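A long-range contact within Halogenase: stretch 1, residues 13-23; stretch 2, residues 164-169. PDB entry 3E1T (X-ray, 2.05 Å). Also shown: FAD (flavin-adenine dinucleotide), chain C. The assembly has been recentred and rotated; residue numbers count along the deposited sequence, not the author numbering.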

# COMPACT_ATOMS: atom_id res chain seq x y z
N ILE A 13 -5.99 11.57 -12.14
CA ILE A 13 -5.14 12.48 -11.39
C ILE A 13 -4.03 11.72 -10.66
O ILE A 13 -4.26 11.13 -9.59
CB ILE A 13 -5.96 13.25 -10.32
CG1 ILE A 13 -7.32 13.72 -10.88
CG2 ILE A 13 -5.09 14.36 -9.71
CD1 ILE A 13 -8.24 14.37 -9.86
N GLY A 14 -2.83 11.75 -11.23
CA GLY A 14 -1.65 11.13 -10.61
C GLY A 14 -1.16 9.98 -11.45
O GLY A 14 -1.96 9.20 -11.95
N GLY A 15 0.16 9.85 -11.60
CA GLY A 15 0.73 8.81 -12.45
C GLY A 15 1.60 7.77 -11.75
O GLY A 15 2.51 7.20 -12.36
N GLY A 16 1.34 7.53 -10.46
CA GLY A 16 1.99 6.43 -9.74
C GLY A 16 1.35 5.14 -10.21
O GLY A 16 0.58 5.15 -11.16
N PRO A 17 1.66 4.00 -9.56
CA PRO A 17 1.12 2.71 -10.03
C PRO A 17 -0.39 2.62 -10.10
O PRO A 17 -0.91 1.97 -11.00
CB PRO A 17 1.67 1.69 -9.01
CG PRO A 17 2.90 2.37 -8.44
CD PRO A 17 2.54 3.83 -8.38
N GLY A 18 -1.11 3.25 -9.17
CA GLY A 18 -2.56 3.31 -9.25
C GLY A 18 -3.05 4.00 -10.53
O GLY A 18 -3.81 3.42 -11.30
N GLY A 19 -2.60 5.23 -10.73
CA GLY A 19 -3.03 6.04 -11.87
C GLY A 19 -2.63 5.52 -13.25
O GLY A 19 -3.47 5.40 -14.14
N SER A 20 -1.35 5.19 -13.42
CA SER A 20 -0.88 4.65 -14.70
C SER A 20 -1.56 3.33 -15.04
O SER A 20 -1.90 3.08 -16.22
CB SER A 20 0.63 4.49 -14.68
OG SER A 20 1.01 3.56 -13.68
N THR A 21 -1.81 2.49 -14.03
CA THR A 21 -2.44 1.18 -14.23
C THR A 21 -3.89 1.31 -14.72
O THR A 21 -4.30 0.62 -15.68
CB THR A 21 -2.37 0.29 -12.95
OG1 THR A 21 -1.00 0.01 -12.63
CG2 THR A 21 -3.09 -1.02 -13.14
N LEU A 22 -4.66 2.16 -14.05
CA LEU A 22 -6.03 2.47 -14.47
C LEU A 22 -6.08 3.10 -15.87
O LEU A 22 -6.85 2.67 -16.71
CB LEU A 22 -6.71 3.40 -13.46
CG LEU A 22 -8.00 4.09 -13.89
CD1 LEU A 22 -9.10 3.12 -14.30
CD2 LEU A 22 -8.50 4.96 -12.78
N ALA A 23 -5.27 4.13 -16.09
CA ALA A 23 -5.22 4.78 -17.41
C ALA A 23 -4.95 3.76 -18.51
O ALA A 23 -5.71 3.68 -19.47
CB ALA A 23 -4.17 5.88 -17.40
N ILE A 164 -13.92 10.92 -13.51
CA ILE A 164 -12.72 11.52 -12.92
C ILE A 164 -12.26 10.59 -11.79
O ILE A 164 -13.07 10.21 -10.95
CB ILE A 164 -12.99 12.93 -12.31
CG1 ILE A 164 -13.83 13.81 -13.25
CG2 ILE A 164 -11.67 13.62 -11.91
CD1 ILE A 164 -13.14 14.21 -14.54
N VAL A 165 -10.98 10.20 -11.80
CA VAL A 165 -10.45 9.33 -10.74
C VAL A 165 -9.24 9.94 -10.03
O VAL A 165 -8.27 10.33 -10.67
CB VAL A 165 -10.09 7.92 -11.26
CG1 VAL A 165 -9.46 7.08 -10.14
CG2 VAL A 165 -11.35 7.22 -11.82
N ASP A 166 -9.32 10.02 -8.70
CA ASP A 166 -8.22 10.46 -7.86
C ASP A 166 -7.30 9.27 -7.58
O ASP A 166 -7.67 8.32 -6.87
CB ASP A 166 -8.75 11.05 -6.55
CG ASP A 166 -7.67 11.66 -5.67
OD1 ASP A 166 -6.50 11.83 -6.11
OD2 ASP A 166 -7.99 11.98 -4.52
N ALA A 167 -6.11 9.32 -8.18
CA ALA A 167 -5.05 8.36 -7.92
C ALA A 167 -3.86 9.18 -7.47
O ALA A 167 -2.72 8.86 -7.79
CB ALA A 167 -4.70 7.59 -9.18
N SER A 168 -4.11 10.26 -6.74
CA SER A 168 -3.02 11.19 -6.44
C SER A 168 -2.35 10.92 -5.09
O SER A 168 -1.62 11.78 -4.57
CB SER A 168 -3.50 12.63 -6.59
OG SER A 168 -4.49 12.96 -5.64
N GLY A 169 -2.56 9.72 -4.55
CA GLY A 169 -1.77 9.27 -3.42
C GLY A 169 -2.13 9.93 -2.11
O GLY A 169 -3.17 10.57 -1.99
PA FAD C . 1.46 7.38 -5.30
O1A FAD C . 2.53 6.34 -5.55
O2A FAD C . 1.68 8.24 -4.11
O5B FAD C . 1.42 8.33 -6.61
C5B FAD C . 0.47 9.38 -6.73
C4B FAD C . 0.95 10.38 -7.79
O4B FAD C . 0.09 11.50 -7.85
C3B FAD C . 2.34 10.91 -7.45
O3B FAD C . 3.17 10.67 -8.57
C2B FAD C . 2.15 12.40 -7.24
O2B FAD C . 3.22 13.10 -7.82
C1B FAD C . 0.85 12.68 -7.97
N9A FAD C . 0.06 13.80 -7.44
C8A FAD C . -0.14 14.19 -6.14
N7A FAD C . -0.96 15.26 -6.15
C5A FAD C . -1.31 15.55 -7.43
C6A FAD C . -2.12 16.53 -8.01
N6A FAD C . -2.64 17.53 -7.29
N1A FAD C . -2.27 16.54 -9.38
C2A FAD C . -1.62 15.64 -10.17
N3A FAD C . -0.82 14.68 -9.59
C4A FAD C . -0.68 14.63 -8.24
N1 FAD C . 3.91 -0.40 -0.68
C2 FAD C . 4.42 -1.55 -1.23
O2 FAD C . 3.78 -2.08 -2.14
N3 FAD C . 5.59 -2.08 -0.73
C4 FAD C . 6.28 -1.45 0.30
O4 FAD C . 7.34 -1.91 0.72
C4X FAD C . 5.76 -0.29 0.86
N5 FAD C . 6.42 0.36 1.89
C5X FAD C . 5.88 1.52 2.42
C6 FAD C . 6.53 2.19 3.47
C7 FAD C . 5.97 3.36 4.00
C7M FAD C . 6.56 3.93 5.26
C8 FAD C . 4.77 3.87 3.50
C8M FAD C . 4.04 5.00 4.17
C9 FAD C . 4.14 3.21 2.45
C9A FAD C . 4.68 2.03 1.91
N10 FAD C . 4.04 1.40 0.86
C10 FAD C . 4.57 0.24 0.35
C1' FAD C . 2.80 2.01 0.23
C2' FAD C . 3.06 2.69 -1.12
O2' FAD C . 3.90 3.80 -0.90
C3' FAD C . 1.74 3.18 -1.75
O3' FAD C . 0.68 2.30 -1.46
C4' FAD C . 1.76 3.31 -3.27
O4' FAD C . 2.74 4.25 -3.65
C5' FAD C . 0.39 3.78 -3.76
O5' FAD C . 0.49 4.21 -5.09
P FAD C . -0.51 5.33 -5.68
O1P FAD C . -0.53 5.21 -7.19
O2P FAD C . -1.89 5.15 -5.13
O3P FAD C . 0.03 6.71 -5.12
O HOH W 1 -1.23 7.04 -9.04

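Residues 164-166 end a strand that runs parallel to the strand residue Ile-13, and 167-169 follow it. Together the two stretches bury 380 Å² of surface. All of these residues are buried, and Ile-13 is the most covered by the other stretch, at 107 Å². Apolar Ile-164, Val-165 and Leu-22 suit such a setting. Ile-164 opens the contact with an apolar touch: CG2 of Ile-164 lies 4.1 Å from CD1 of Ile-13. Val-165 contributes through both backbone and side chain. O of Val-165 accepts a nearly straight hydrogen bond from N of Ile-13, at 3.0 Å. CG1 of Val-165 packs 3.5 Å from CD2 of Leu-22, so a branched strand residue meets the helix, whose leucine points toward it.

Asp-166 pairs with Ile-13 in the parallel bridge, with CA atoms 5.1 Å apart, and both side chains lie on the same face of the sheet. OD1 of Asp-166 accepts from N of Ser-168 at 2.9 Å and from OG of Ser-168 at a very short 2.4 Å. OD2 is satisfied elsewhere in the structure.

Ala-167 follows the strand. N of Ala-167 donates to O of Ile-13 at 2.9 Å, which completes the backbone pairing. Its methyl points toward stretch 1, and CB of Ala-167 sits 3.5 Å from N of Gly-19. The small side chain suits this close approach to the glycine backbone. A water links the stretches and the cofactor: it accepts from N of Gly-19 at 2.8 Å and donates to O of Ala-167 and to FAD O1P, each at 2.7 Å.

CB of Ser-168 lies 3.9 Å from CG2 of Ile-13. CA of Ser-168 is 4.4 Å from CA of Gly-14, where a side chain would clash with O of Ala-167 and CA of Ser-168. Gly-169 does not touch stretch 1. It borders FAD, and a CB there would clash with FAD O2A; its positive phi also favours glycine.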